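Local coordinates for protein translation elongation factor 1A (Methanosarcina mazei, PDB 3WND) that binds cysteinyl-tRNA(Cys) in its GTP-bound form and probably serves as an elongation factor in translation, at residues A[114-119]-A[168-173]; A[63-68]-A[78-83]; A[35-40]-A[86-91]. One frame throughout, in Å; residues are numbered along the deposited sequence.

Contact 1. Residues A[114-119]-A[168-173]; sequences HGIIAL and DELKAR
Ile-116 pushes its side chain from strand 115-119 into the angle between Leu-170 and Arg-173, one helical turn apart on helix 167-187. The tight part lies at the end of the isoleucine: its CD1 comes 3.5 Å from CG of Arg-173 and 4.0 Å from CD1 of Leu-170. Its other branch, CG2, lies anti to the backbone N and meets the same Leu-170 methyl, CD1, at 3.9 Å. Both side chains of the helix cross the isoleucine obliquely. This is helix-on-sheet packing in the nucleotide-binding domain, an alpha/beta fold of the P-loop GTPase kind, and Ile-152 of the next strand adjoins Ile-116 and Arg-173. With an alanine in place of Ile-116, the space between CD1 of Leu-170 and CG of Arg-173 would probably be left unfilled, and that CG would lose the methyl it rests on. The looser side begins where Arg-173 leaves the isoleucine. Its chain bends at chi2 (55°) and carries the guanidinium away; Arg-173 as a whole is partly exposed. There a water accepts from NE of Arg-173 at 3.2 Å, in the guanidinium plane, and donates to O of Gly-115 at 2.6 Å, while NH1 forms a salt bridge with Glu-176.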
ATOM      1  N   HIS A 114       4.943  -8.931   4.393  1.00 14.44           N
ATOM      2  CA  HIS A 114       4.088 -10.111   4.249  1.00 13.65           C
ATOM      3  C   HIS A 114       3.636 -10.142   2.812  1.00 13.10           C
ATOM      4  O   HIS A 114       3.035  -9.183   2.302  1.00 15.49           O
ATOM      5  CB  HIS A 114       2.857  -9.845   5.091  1.00 15.43           C
ATOM      6  CG  HIS A 114       3.145  -9.823   6.516  1.00 16.80           C
ATOM      7  ND1 HIS A 114       3.464 -10.982   7.177  1.00 16.55           N
ATOM      8  CD2 HIS A 114       3.099  -8.825   7.449  1.00 15.32           C
ATOM      9  CE1 HIS A 114       3.660 -10.725   8.474  1.00 19.97           C
ATOM     10  NE2 HIS A 114       3.419  -9.401   8.668  1.00 17.89           N
ATOM     11  N   GLY A 115       3.937 -11.226   2.115  1.00 12.30           N
ATOM     12  CA  GLY A 115       3.542 -11.355   0.710  1.00 11.88           C
ATOM     13  C   GLY A 115       3.625 -12.795   0.216  1.00  9.71           C
ATOM     14  O   GLY A 115       4.020 -13.756   0.964  1.00 14.08           O
ATOM     15  N   ILE A 116       3.205 -12.905  -1.045  1.00 11.80           N
ATOM     16  CA  ILE A 116       3.112 -14.164  -1.775  1.00 12.37           C
ATOM     17  C   ILE A 116       3.410 -13.801  -3.236  1.00 11.93           C
ATOM     18  O   ILE A 116       3.055 -12.722  -3.698  1.00 12.70           O
ATOM     19  CB  ILE A 116       1.681 -14.761  -1.735  1.00 13.30           C
ATOM     20  CG1 ILE A 116       1.232 -14.832  -0.294  1.00 17.11           C
ATOM     21  CG2 ILE A 116       1.659 -16.165  -2.426  1.00 19.64           C
ATOM     22  CD1 ILE A 116      -0.307 -15.125  -0.148  1.00 18.06           C
ATOM     23  N   ILE A 117       4.170 -14.692  -3.905  1.00 12.59           N
ATOM     24  CA  ILE A 117       4.348 -14.608  -5.341  1.00 12.51           C
ATOM     25  C   ILE A 117       3.341 -15.463  -6.034  1.00 12.32           C
ATOM     26  O   ILE A 117       3.382 -16.713  -5.793  1.00 12.92           O
ATOM     27  CB  ILE A 117       5.813 -14.897  -5.769  1.00 12.80           C
ATOM     28  CG1 ILE A 117       6.725 -13.791  -5.147  1.00 17.08           C
ATOM     29  CG2 ILE A 117       5.957 -14.872  -7.287  1.00 15.49           C
ATOM     30  CD1 ILE A 117       8.221 -13.960  -5.378  1.00 18.42           C
ATOM     31  N   ALA A 118       2.491 -14.906  -6.893  1.00 11.76           N
ATOM     32  CA  ALA A 118       1.573 -15.725  -7.680  1.00 11.54           C
ATOM     33  C   ALA A 118       2.173 -15.914  -9.060  1.00 12.52           C
ATOM     34  O   ALA A 118       2.377 -14.920  -9.779  1.00 10.12           O
ATOM     35  CB  ALA A 118       0.232 -15.026  -7.778  1.00 13.97           C
ATOM     36  N   LEU A 119       2.490 -17.153  -9.410  1.00 12.04           N
ATOM     37  CA  LEU A 119       3.031 -17.471 -10.696  1.00 12.85           C
ATOM     38  C   LEU A 119       1.818 -17.785 -11.598  1.00 12.10           C
ATOM     39  O   LEU A 119       1.315 -18.867 -11.641  1.00 12.61           O
ATOM     40  CB  LEU A 119       4.005 -18.666 -10.639  1.00 11.10           C
ATOM     41  CG  LEU A 119       5.303 -18.395  -9.878  1.00 14.21           C
ATOM     42  CD1 LEU A 119       6.244 -19.653  -9.917  1.00 17.80           C
ATOM     43  CD2 LEU A 119       5.970 -17.098 -10.343  1.00 15.58           C
ATOM     44  N   ASP A 168      -7.166 -22.081  -4.738  1.00 15.06           N
ATOM     45  CA  ASP A 168      -7.454 -22.496  -3.352  1.00 18.22           C
ATOM     46  C   ASP A 168      -6.212 -22.359  -2.459  1.00 17.04           C
ATOM     47  O   ASP A 168      -6.307 -21.854  -1.327  1.00 18.88           O
ATOM     48  CB  ASP A 168      -7.950 -23.964  -3.309  1.00 22.43           C
ATOM     49  CG  ASP A 168      -9.319 -24.108  -3.850  1.00 23.33           C
ATOM     50  OD1 ASP A 168     -10.030 -23.080  -4.001  1.00 26.59           O
ATOM     51  OD2 ASP A 168      -9.671 -25.259  -4.088  1.00 32.46           O
ATOM     52  N   GLU A 169      -5.057 -22.840  -2.937  1.00 18.51           N
ATOM     53  CA  GLU A 169      -3.755 -22.744  -2.189  1.00 18.29           C
ATOM     54  C   GLU A 169      -3.406 -21.235  -1.936  1.00 16.59           C
ATOM     55  O   GLU A 169      -3.006 -20.862  -0.823  1.00 16.74           O
ATOM     56  CB  GLU A 169      -2.631 -23.450  -2.979  1.00 24.19           C
ATOM     57  CG  GLU A 169      -1.342 -23.422  -2.165  1.00 26.11           C
ATOM     58  CD  GLU A 169      -0.142 -24.072  -2.856  1.00 37.26           C
ATOM     59  OE1 GLU A 169      -0.359 -24.769  -3.874  1.00 42.17           O
ATOM     60  OE2 GLU A 169       0.995 -23.894  -2.369  1.00 34.76           O
ATOM     61  N   LEU A 170      -3.542 -20.372  -2.954  1.00 15.32           N
ATOM     62  CA  LEU A 170      -3.303 -18.949  -2.729  1.00 15.78           C
ATOM     63  C   LEU A 170      -4.228 -18.464  -1.571  1.00 16.37           C
ATOM     64  O   LEU A 170      -3.802 -17.697  -0.676  1.00 18.68           O
ATOM     65  CB  LEU A 170      -3.615 -18.093  -3.976  1.00 17.19           C
ATOM     66  CG  LEU A 170      -3.467 -16.525  -3.834  1.00 15.01           C
ATOM     67  CD1 LEU A 170      -2.039 -16.033  -3.583  1.00 18.40           C
ATOM     68  CD2 LEU A 170      -4.027 -15.802  -5.058  1.00 18.64           C
ATOM     69  N   LYS A 171      -5.512 -18.800  -1.655  1.00 16.04           N
ATOM     70  CA  LYS A 171      -6.411 -18.249  -0.682  1.00 17.66           C
ATOM     71  C   LYS A 171      -6.048 -18.750   0.706  1.00 17.57           C
ATOM     72  O   LYS A 171      -6.192 -18.006   1.707  1.00 18.27           O
ATOM     73  CB  LYS A 171      -7.848 -18.656  -1.001  1.00 16.92           C
ATOM     74  CG  LYS A 171      -8.443 -17.870  -2.200  1.00 18.03           C
ATOM     75  CD  LYS A 171      -9.850 -18.453  -2.431  1.00 24.48           C
ATOM     76  CE  LYS A 171     -10.522 -17.883  -3.582  1.00 27.51           C
ATOM     77  NZ  LYS A 171     -11.963 -18.332  -3.468  1.00 31.39           N
ATOM     78  N   ALA A 172      -5.639 -20.020   0.802  1.00 16.79           N
ATOM     79  CA  ALA A 172      -5.289 -20.573   2.086  1.00 18.75           C
ATOM     80  C   ALA A 172      -4.056 -19.905   2.639  1.00 21.75           C
ATOM     81  O   ALA A 172      -4.019 -19.579   3.829  1.00 21.80           O
ATOM     82  CB  ALA A 172      -5.016 -22.086   1.891  1.00 18.07           C
ATOM     83  N   ARG A 173      -3.052 -19.647   1.761  1.00 15.63           N
ATOM     84  CA  ARG A 173      -1.869 -18.882   2.237  1.00 18.81           C
ATOM     85  C   ARG A 173      -2.235 -17.422   2.644  1.00 19.49           C
ATOM     86  O   ARG A 173      -1.697 -16.886   3.601  1.00 17.48           O
ATOM     87  CB  ARG A 173      -0.783 -18.911   1.121  1.00 16.82           C
ATOM     88  CG  ARG A 173       0.466 -18.148   1.512  1.00 23.55           C
ATOM     89  CD  ARG A 173       1.013 -18.655   2.834  1.00 25.25           C
ATOM     90  NE  ARG A 173       2.227 -17.966   3.222  1.00 23.50           N
ATOM     91  CZ  ARG A 173       2.738 -18.115   4.443  1.00 33.64           C
ATOM     92  NH1 ARG A 173       2.089 -18.917   5.310  1.00 32.95           N
ATOM     93  NH2 ARG A 173       3.854 -17.463   4.796  1.00 35.18           N
TER
HETATM   94  O   HOH W   1       4.243 -16.293   1.463  1.00 16.65           O

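Contact 2. Residues A[63-68]-A[78-83]; sequences VFVDAH and ITALNI
Val-65, Ala-67, Ala-80 and Ile-83 meet almost entirely through methyl groups, and all four are buried. The centre is Ala-80: its CB lies 3.8 Å from CG1 of Val-65 and 4.0 Å from CB of Ala-67, so one small side chain of helix 74-83 takes up two residues from the same side of the segment 63-68. With no longer side chain between them, the backbones come close, and the CA atoms of Ala-67 and Ala-80 are 5.9 Å apart. The second branch of Val-65 has its own partner. CG1 is anti to the backbone N (chi1 180°) and goes to the alanine, which leaves CG2 to meet CD1 of Ile-83 at 4.1 Å, the two side chains crossing at about a right angle.

Hydrogen bonds lie within each segment and not across. Ala-67 is the centre of an inverse gamma turn, closed by a weak bond from N of His-68 to O of Asp-66 (2.9 Å), just where strand 61-66 ends. In the helix, N of Asn-82 donates to O of Ile-78 at 2.9 Å.

Polar side chains turn to other parts of the protein. Asp-66 points away from the helix, in a position consistent with the aspartate that closes this strand in P-loop GTPases, and its OD2 is hydrogen-bonded to Thr-35; Asn-82 binds through ND2 to O of Gly-307.

Since the two segments meet only by buried apolar side chains, no hydrogen bond between them sets their register, and their placing probably depends on how those side chains fit.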
ATOM      1  N   VAL A  63     -10.278  -7.207   1.440  1.00 16.83           N
ATOM      2  CA  VAL A  63     -10.310  -6.252   0.364  1.00 18.35           C
ATOM      3  C   VAL A  63      -9.052  -6.514  -0.461  1.00 22.13           C
ATOM      4  O   VAL A  63      -7.925  -6.544   0.096  1.00 23.96           O
ATOM      5  CB  VAL A  63     -10.341  -4.804   0.860  1.00 19.47           C
ATOM      6  CG1 VAL A  63     -10.309  -3.803  -0.307  1.00 21.47           C
ATOM      7  CG2 VAL A  63     -11.569  -4.646   1.788  1.00 24.37           C
ATOM      8  N   PHE A  64      -9.272  -6.749  -1.764  1.00 16.00           N
ATOM      9  CA  PHE A  64      -8.130  -6.912  -2.719  1.00 16.55           C
ATOM     10  C   PHE A  64      -8.030  -5.687  -3.561  1.00 19.07           C
ATOM     11  O   PHE A  64      -8.962  -5.292  -4.216  1.00 23.73           O
ATOM     12  CB  PHE A  64      -8.340  -8.157  -3.612  1.00 16.21           C
ATOM     13  CG  PHE A  64      -8.540  -9.387  -2.842  1.00 16.62           C
ATOM     14  CD1 PHE A  64      -9.820  -9.808  -2.500  1.00 18.64           C
ATOM     15  CD2 PHE A  64      -7.456 -10.131  -2.470  1.00 16.80           C
ATOM     16  CE1 PHE A  64      -9.972 -10.949  -1.729  1.00 18.42           C
ATOM     17  CE2 PHE A  64      -7.623 -11.322  -1.760  1.00 20.70           C
ATOM     18  CZ  PHE A  64      -8.908 -11.726  -1.390  1.00 21.66           C
ATOM     19  N   VAL A  65      -6.863  -5.073  -3.577  1.00 13.49           N
ATOM     20  CA  VAL A  65      -6.735  -3.826  -4.287  1.00 14.94           C
ATOM     21  C   VAL A  65      -5.872  -4.109  -5.494  1.00 18.84           C
ATOM     22  O   VAL A  65      -4.680  -4.519  -5.392  1.00 19.55           O
ATOM     23  CB  VAL A  65      -6.043  -2.810  -3.370  1.00 18.74           C
ATOM     24  CG1 VAL A  65      -5.907  -1.514  -4.129  1.00 22.97           C
ATOM     25  CG2 VAL A  65      -6.832  -2.717  -2.084  1.00 22.34           C
ATOM     26  N   ASP A  66      -6.495  -3.930  -6.654  1.00 19.06           N
ATOM     27  CA  ASP A  66      -5.786  -4.079  -7.919  1.00 18.18           C
ATOM     28  C   ASP A  66      -5.173  -2.758  -8.298  1.00 17.19           C
ATOM     29  O   ASP A  66      -5.921  -1.735  -8.493  1.00 18.17           O
ATOM     30  CB  ASP A  66      -6.791  -4.545  -8.987  1.00 17.18           C
ATOM     31  CG  ASP A  66      -6.185  -4.604 -10.456  1.00 20.95           C
ATOM     32  OD1 ASP A  66      -4.964  -4.522 -10.677  1.00 20.51           O
ATOM     33  OD2 ASP A  66      -7.017  -4.788 -11.384  1.00 19.68           O
ATOM     34  N   ALA A  67      -3.817  -2.724  -8.321  1.00 16.80           N
ATOM     35  CA  ALA A  67      -3.147  -1.457  -8.760  1.00 15.97           C
ATOM     36  C   ALA A  67      -3.134  -1.339 -10.299  1.00 18.41           C
ATOM     37  O   ALA A  67      -2.068  -1.463 -10.986  1.00 21.12           O
ATOM     38  CB  ALA A  67      -1.680  -1.461  -8.213  1.00 19.71           C
ATOM     39  N   HIS A  68      -4.323  -1.179 -10.873  1.00 19.95           N
ATOM     40  CA  HIS A  68      -4.444  -1.341 -12.330  1.00 21.23           C
ATOM     41  C   HIS A  68      -3.817  -0.286 -13.161  1.00 21.49           C
ATOM     42  O   HIS A  68      -3.681  -0.504 -14.368  1.00 24.03           O
ATOM     43  CB  HIS A  68      -5.925  -1.587 -12.743  1.00 22.45           C
ATOM     44  CG  HIS A  68      -6.801  -0.369 -12.542  1.00 22.20           C
ATOM     45  ND1 HIS A  68      -7.657  -0.202 -11.450  1.00 30.92           N
ATOM     46  CD2 HIS A  68      -6.787   0.828 -13.195  1.00 22.37           C
ATOM     47  CE1 HIS A  68      -8.229   0.982 -11.517  1.00 23.87           C
ATOM     48  NE2 HIS A  68      -7.739   1.628 -12.590  1.00 31.04           N
ATOM     49  N   ILE A  78       1.864   2.459  -5.163  1.00 15.42           N
ATOM     50  CA  ILE A  78       2.241   2.822  -3.798  1.00 14.08           C
ATOM     51  C   ILE A  78       0.991   3.007  -2.961  1.00 15.50           C
ATOM     52  O   ILE A  78       0.986   2.686  -1.796  1.00 14.85           O
ATOM     53  CB  ILE A  78       3.204   4.008  -3.759  1.00 14.54           C
ATOM     54  CG1 ILE A  78       4.493   3.702  -4.580  1.00 16.23           C
ATOM     55  CG2 ILE A  78       3.423   4.401  -2.265  1.00 16.92           C
ATOM     56  CD1 ILE A  78       5.183   2.408  -4.116  1.00 18.97           C
ATOM     57  N   THR A  79      -0.092   3.551  -3.536  1.00 18.74           N
ATOM     58  CA  THR A  79      -1.377   3.612  -2.772  1.00 14.20           C
ATOM     59  C   THR A  79      -1.847   2.215  -2.408  1.00 13.78           C
ATOM     60  O   THR A  79      -2.208   2.004  -1.246  1.00 15.23           O
ATOM     61  CB  THR A  79      -2.453   4.355  -3.614  1.00 17.97           C
ATOM     62  OG1 THR A  79      -2.017   5.692  -3.925  1.00 20.17           O
ATOM     63  CG2 THR A  79      -3.799   4.386  -2.875  1.00 18.90           C
ATOM     64  N   ALA A  80      -1.865   1.265  -3.377  1.00 14.21           N
ATOM     65  CA  ALA A  80      -2.319  -0.073  -3.070  1.00 14.52           C
ATOM     66  C   ALA A  80      -1.474  -0.668  -1.955  1.00 15.04           C
ATOM     67  O   ALA A  80      -1.998  -1.280  -1.049  1.00 14.03           O
ATOM     68  CB  ALA A  80      -2.145  -0.940  -4.306  1.00 13.64           C
ATOM     69  N   LEU A  81      -0.165  -0.446  -2.063  1.00 14.34           N
ATOM     70  CA  LEU A  81       0.712  -0.989  -1.028  1.00 16.77           C
ATOM     71  C   LEU A  81       0.510  -0.366   0.352  1.00 14.19           C
ATOM     72  O   LEU A  81       0.538  -1.072   1.335  1.00 14.57           O
ATOM     73  CB  LEU A  81       2.192  -0.963  -1.408  1.00 15.92           C
ATOM     74  CG  LEU A  81       2.531  -1.946  -2.580  1.00 14.41           C
ATOM     75  CD1 LEU A  81       3.944  -1.843  -3.071  1.00 15.12           C
ATOM     76  CD2 LEU A  81       2.187  -3.460  -2.237  1.00 13.25           C
ATOM     77  N   ASN A  82       0.428   0.956   0.430  1.00 13.89           N
ATOM     78  CA  ASN A  82       0.323   1.593   1.733  1.00 14.46           C
ATOM     79  C   ASN A  82      -1.053   1.535   2.363  1.00 19.24           C
ATOM     80  O   ASN A  82      -1.195   2.014   3.490  1.00 23.72           O
ATOM     81  CB  ASN A  82       0.813   3.096   1.612  1.00 16.55           C
ATOM     82  CG  ASN A  82       2.407   3.222   1.707  1.00 24.73           C
ATOM     83  OD1 ASN A  82       3.087   2.259   2.144  1.00 22.94           O
ATOM     84  ND2 ASN A  82       2.979   4.431   1.380  1.00 18.45           N
ATOM     85  N   ILE A  83      -2.045   0.938   1.679  1.00 16.85           N
ATOM     86  CA  ILE A  83      -3.337   0.606   2.351  1.00 16.85           C
ATOM     87  C   ILE A  83      -3.491  -0.854   2.645  1.00 17.22           C
ATOM     88  O   ILE A  83      -4.449  -1.254   3.257  1.00 21.19           O
ATOM     89  CB  ILE A  83      -4.565   1.157   1.526  1.00 21.78           C
ATOM     90  CG1 ILE A  83      -4.817   0.359   0.296  1.00 20.57           C
ATOM     91  CG2 ILE A  83      -4.464   2.675   1.352  1.00 26.79           C
ATOM     92  CD1 ILE A  83      -5.996   0.988  -0.531  1.00 22.57           C
TER

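Contact 3. Residues A[35-40]-A[86-91]; sequences TSLAAN and IAVLCI
No ring or amide lies between Leu-37 and its partners Val-88 and Cys-90; the flat groups that matter sit at the end of the short helix that carries the leucine. There the carbonyl of Ser-36 takes two donors from Asn-40, on opposite faces of its plane: the backbone N at 3.2 Å from O of Ser-36, and the side-chain ND2 at 2.9 Å from the same O. The ND2 bond is somewhat bent, with an N-H...O angle of 144°. Its donor stands 30° off the carbonyl plane, and the oxygen in turn lies out of the Asn-40 amide plane. The ND2 bond thus folds the side chain of Asn-40 back onto the carbonyl that its own backbone N also uses.

Across the contact the touching is done by one methyl. Leu-37 holds CG anti to the backbone N (chi1 176°), which aims the side chain at the sheet, and CD2 comes down between two residues on the same face of strand 86-91. SG of Cys-90 is 3.9 Å from that CD2, and CG1 of Val-88 is 4.1 Å from it, with the leucine and valine crossing at about a right angle. Leu-170 of helix 167-187 also packs on Leu-37, while Ile-26 of strand 21-28 adjoins both Val-88 and Cys-90.

This is the helix that follows the P-loop, resting on a central parallel strand. Thr-35 and Ser-36, at its start, belong to the observed GDP site, though no nucleotide is bound here. The side chain of Cys-90 lies about 4 Å from those of Ser-32 and Arg-34, of the same site. Between helix and strand 86-91 the seam is apolar, the thiol serving as one more nonpolar surface; the helix has a polar tie to the sheet at Thr-35, through Asp-66.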
ATOM      1  N   THR A  35      -5.415  -8.255 -12.857  1.00 16.21           N
ATOM      2  CA  THR A  35      -6.835  -7.905 -12.762  1.00 13.66           C
ATOM      3  C   THR A  35      -7.731  -9.116 -12.784  1.00 16.06           C
ATOM      4  O   THR A  35      -8.650  -9.185 -11.962  1.00 15.61           O
ATOM      5  CB  THR A  35      -7.215  -6.929 -13.911  1.00 16.90           C
ATOM      6  OG1 THR A  35      -6.459  -5.722 -13.735  1.00 20.34           O
ATOM      7  CG2 THR A  35      -8.723  -6.657 -13.878  1.00 16.45           C
ATOM      8  N   SER A  36      -7.385 -10.175 -13.571  1.00 13.97           N
ATOM      9  CA  SER A  36      -8.245 -11.326 -13.551  1.00 16.73           C
ATOM     10  C   SER A  36      -8.190 -12.019 -12.236  1.00 16.26           C
ATOM     11  O   SER A  36      -9.181 -12.562 -11.783  1.00 17.96           O
ATOM     12  CB  SER A  36      -7.759 -12.289 -14.653  1.00 19.12           C
ATOM     13  OG  SER A  36      -8.036 -11.675 -15.895  1.00 28.34           O
ATOM     14  N   LEU A  37      -7.022 -11.963 -11.585  1.00 14.24           N
ATOM     15  CA  LEU A  37      -6.940 -12.664 -10.266  1.00 13.40           C
ATOM     16  C   LEU A  37      -7.810 -11.867  -9.231  1.00 13.73           C
ATOM     17  O   LEU A  37      -8.597 -12.488  -8.471  1.00 13.49           O
ATOM     18  CB  LEU A  37      -5.465 -12.746  -9.825  1.00 13.05           C
ATOM     19  CG  LEU A  37      -5.225 -13.365  -8.403  1.00 13.34           C
ATOM     20  CD1 LEU A  37      -5.821 -14.723  -8.306  1.00 16.55           C
ATOM     21  CD2 LEU A  37      -3.728 -13.281  -8.019  1.00 13.91           C
ATOM     22  N   ALA A  38      -7.532 -10.552  -9.152  1.00 14.89           N
ATOM     23  CA  ALA A  38      -8.240  -9.669  -8.197  1.00 13.05           C
ATOM     24  C   ALA A  38      -9.783  -9.893  -8.439  1.00 15.03           C
ATOM     25  O   ALA A  38     -10.569 -10.081  -7.495  1.00 15.91           O
ATOM     26  CB  ALA A  38      -7.864  -8.176  -8.416  1.00 14.46           C
ATOM     27  N   ALA A  39     -10.199  -9.818  -9.722  1.00 12.82           N
ATOM     28  CA  ALA A  39     -11.626  -9.859 -10.090  1.00 13.12           C
ATOM     29  C   ALA A  39     -12.295 -11.196  -9.692  1.00 14.74           C
ATOM     30  O   ALA A  39     -13.500 -11.236  -9.479  1.00 19.69           O
ATOM     31  CB  ALA A  39     -11.773  -9.583 -11.598  1.00 17.53           C
ATOM     32  N   ASN A  40     -11.513 -12.277  -9.626  1.00 13.93           N
ATOM     33  CA  ASN A  40     -12.037 -13.577  -9.200  1.00 16.00           C
ATOM     34  C   ASN A  40     -11.881 -13.844  -7.734  1.00 16.31           C
ATOM     35  O   ASN A  40     -12.322 -14.894  -7.226  1.00 16.22           O
ATOM     36  CB  ASN A  40     -11.336 -14.682 -10.003  1.00 14.71           C
ATOM     37  CG  ASN A  40     -11.930 -14.828 -11.430  1.00 15.66           C
ATOM     38  OD1 ASN A  40     -13.076 -15.240 -11.573  1.00 16.65           O
ATOM     39  ND2 ASN A  40     -11.185 -14.481 -12.463  1.00 18.41           N
ATOM     40  N   ILE A  86      -0.797  -7.194   2.958  1.00 13.10           N
ATOM     41  CA  ILE A  86      -0.258  -8.390   2.290  1.00 13.22           C
ATOM     42  C   ILE A  86      -0.125  -8.019   0.821  1.00 13.13           C
ATOM     43  O   ILE A  86      -1.041  -7.392   0.298  1.00 14.83           O
ATOM     44  CB  ILE A  86      -1.294  -9.547   2.344  1.00 14.92           C
ATOM     45  CG1 ILE A  86      -1.539  -9.970   3.812  1.00 16.39           C
ATOM     46  CG2 ILE A  86      -0.763 -10.759   1.551  1.00 16.22           C
ATOM     47  CD1 ILE A  86      -2.694 -10.974   4.019  1.00 18.25           C
ATOM     48  N   ALA A  87       1.007  -8.425   0.204  1.00 11.19           N
ATOM     49  CA  ALA A  87       1.211  -8.132  -1.240  1.00 12.34           C
ATOM     50  C   ALA A  87       1.201  -9.424  -1.977  1.00 12.36           C
ATOM     51  O   ALA A  87       1.874 -10.354  -1.557  1.00 13.59           O
ATOM     52  CB  ALA A  87       2.544  -7.379  -1.519  1.00 14.57           C
ATOM     53  N   VAL A  88       0.431  -9.487  -3.056  1.00 11.28           N
ATOM     54  CA  VAL A  88       0.527 -10.654  -3.963  1.00 11.08           C
ATOM     55  C   VAL A  88       1.126 -10.133  -5.271  1.00 12.23           C
ATOM     56  O   VAL A  88       0.517  -9.274  -5.947  1.00 12.24           O
ATOM     57  CB  VAL A  88      -0.862 -11.215  -4.273  1.00 10.17           C
ATOM     58  CG1 VAL A  88      -0.736 -12.321  -5.372  1.00 13.44           C
ATOM     59  CG2 VAL A  88      -1.444 -11.779  -2.959  1.00 14.30           C
ATOM     60  N   LEU A  89       2.374 -10.556  -5.544  1.00 12.08           N
ATOM     61  CA  LEU A  89       3.129 -10.098  -6.740  1.00  9.88           C
ATOM     62  C   LEU A  89       2.895 -11.112  -7.829  1.00 12.14           C
ATOM     63  O   LEU A  89       3.248 -12.302  -7.639  1.00 12.29           O
ATOM     64  CB  LEU A  89       4.606  -9.902  -6.406  1.00 11.15           C
ATOM     65  CG  LEU A  89       5.510  -9.703  -7.595  1.00  9.60           C
ATOM     66  CD1 LEU A  89       5.095  -8.385  -8.365  1.00 11.51           C
ATOM     67  CD2 LEU A  89       6.965  -9.656  -7.098  1.00 12.40           C
ATOM     68  N   CYS A  90       2.260 -10.676  -8.884  1.00 10.78           N
ATOM     69  CA  CYS A  90       1.886 -11.622  -9.985  1.00 11.76           C
ATOM     70  C   CYS A  90       3.014 -11.613 -11.022  1.00 11.04           C
ATOM     71  O   CYS A  90       3.376 -10.599 -11.527  1.00 13.44           O
ATOM     72  CB  CYS A  90       0.597 -11.105 -10.638  1.00 11.67           C
ATOM     73  SG  CYS A  90      -0.802 -11.212  -9.552  1.00 14.04           S
ATOM     74  N   ILE A  91       3.585 -12.797 -11.251  1.00 11.21           N
ATOM     75  CA  ILE A  91       4.629 -12.927 -12.269  1.00 13.12           C
ATOM     76  C   ILE A  91       4.141 -14.009 -13.253  1.00 12.73           C
ATOM     77  O   ILE A  91       4.071 -15.194 -12.865  1.00 12.65           O
ATOM     78  CB  ILE A  91       5.978 -13.317 -11.620  1.00 12.89           C
ATOM     79  CG1 ILE A  91       6.336 -12.288 -10.496  1.00 14.40           C
ATOM     80  CG2 ILE A  91       7.037 -13.414 -12.698  1.00 13.10           C
ATOM     81  CD1 ILE A  91       7.571 -12.560  -9.723  1.00 15.57           C
TER

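In the fold
All three contacts set a helix against the mixed sheet of the nucleotide-binding domain. Along the chain, contact 2 is nested within the loop closed by contact 3, and contact 1 follows both. Centres of contacts 1 and 3 are 9 Å apart, those of 2 and 3 are 10 Å, and those of 1 and 2 are 16 Å. Strands 115-119 and 86-91 are neighbours, joined by probable hydrogen bonds such as Ala-118 N to Leu-89 O. Helices 34-39 and 167-187 cover one face of the sheet, helix 74-83 the other. Helix 74-83 leads directly into strand 86-91, and contacts 2 and 3 touch beside the GDP site, where CB of Asp-66 packs on CB of Ala-38.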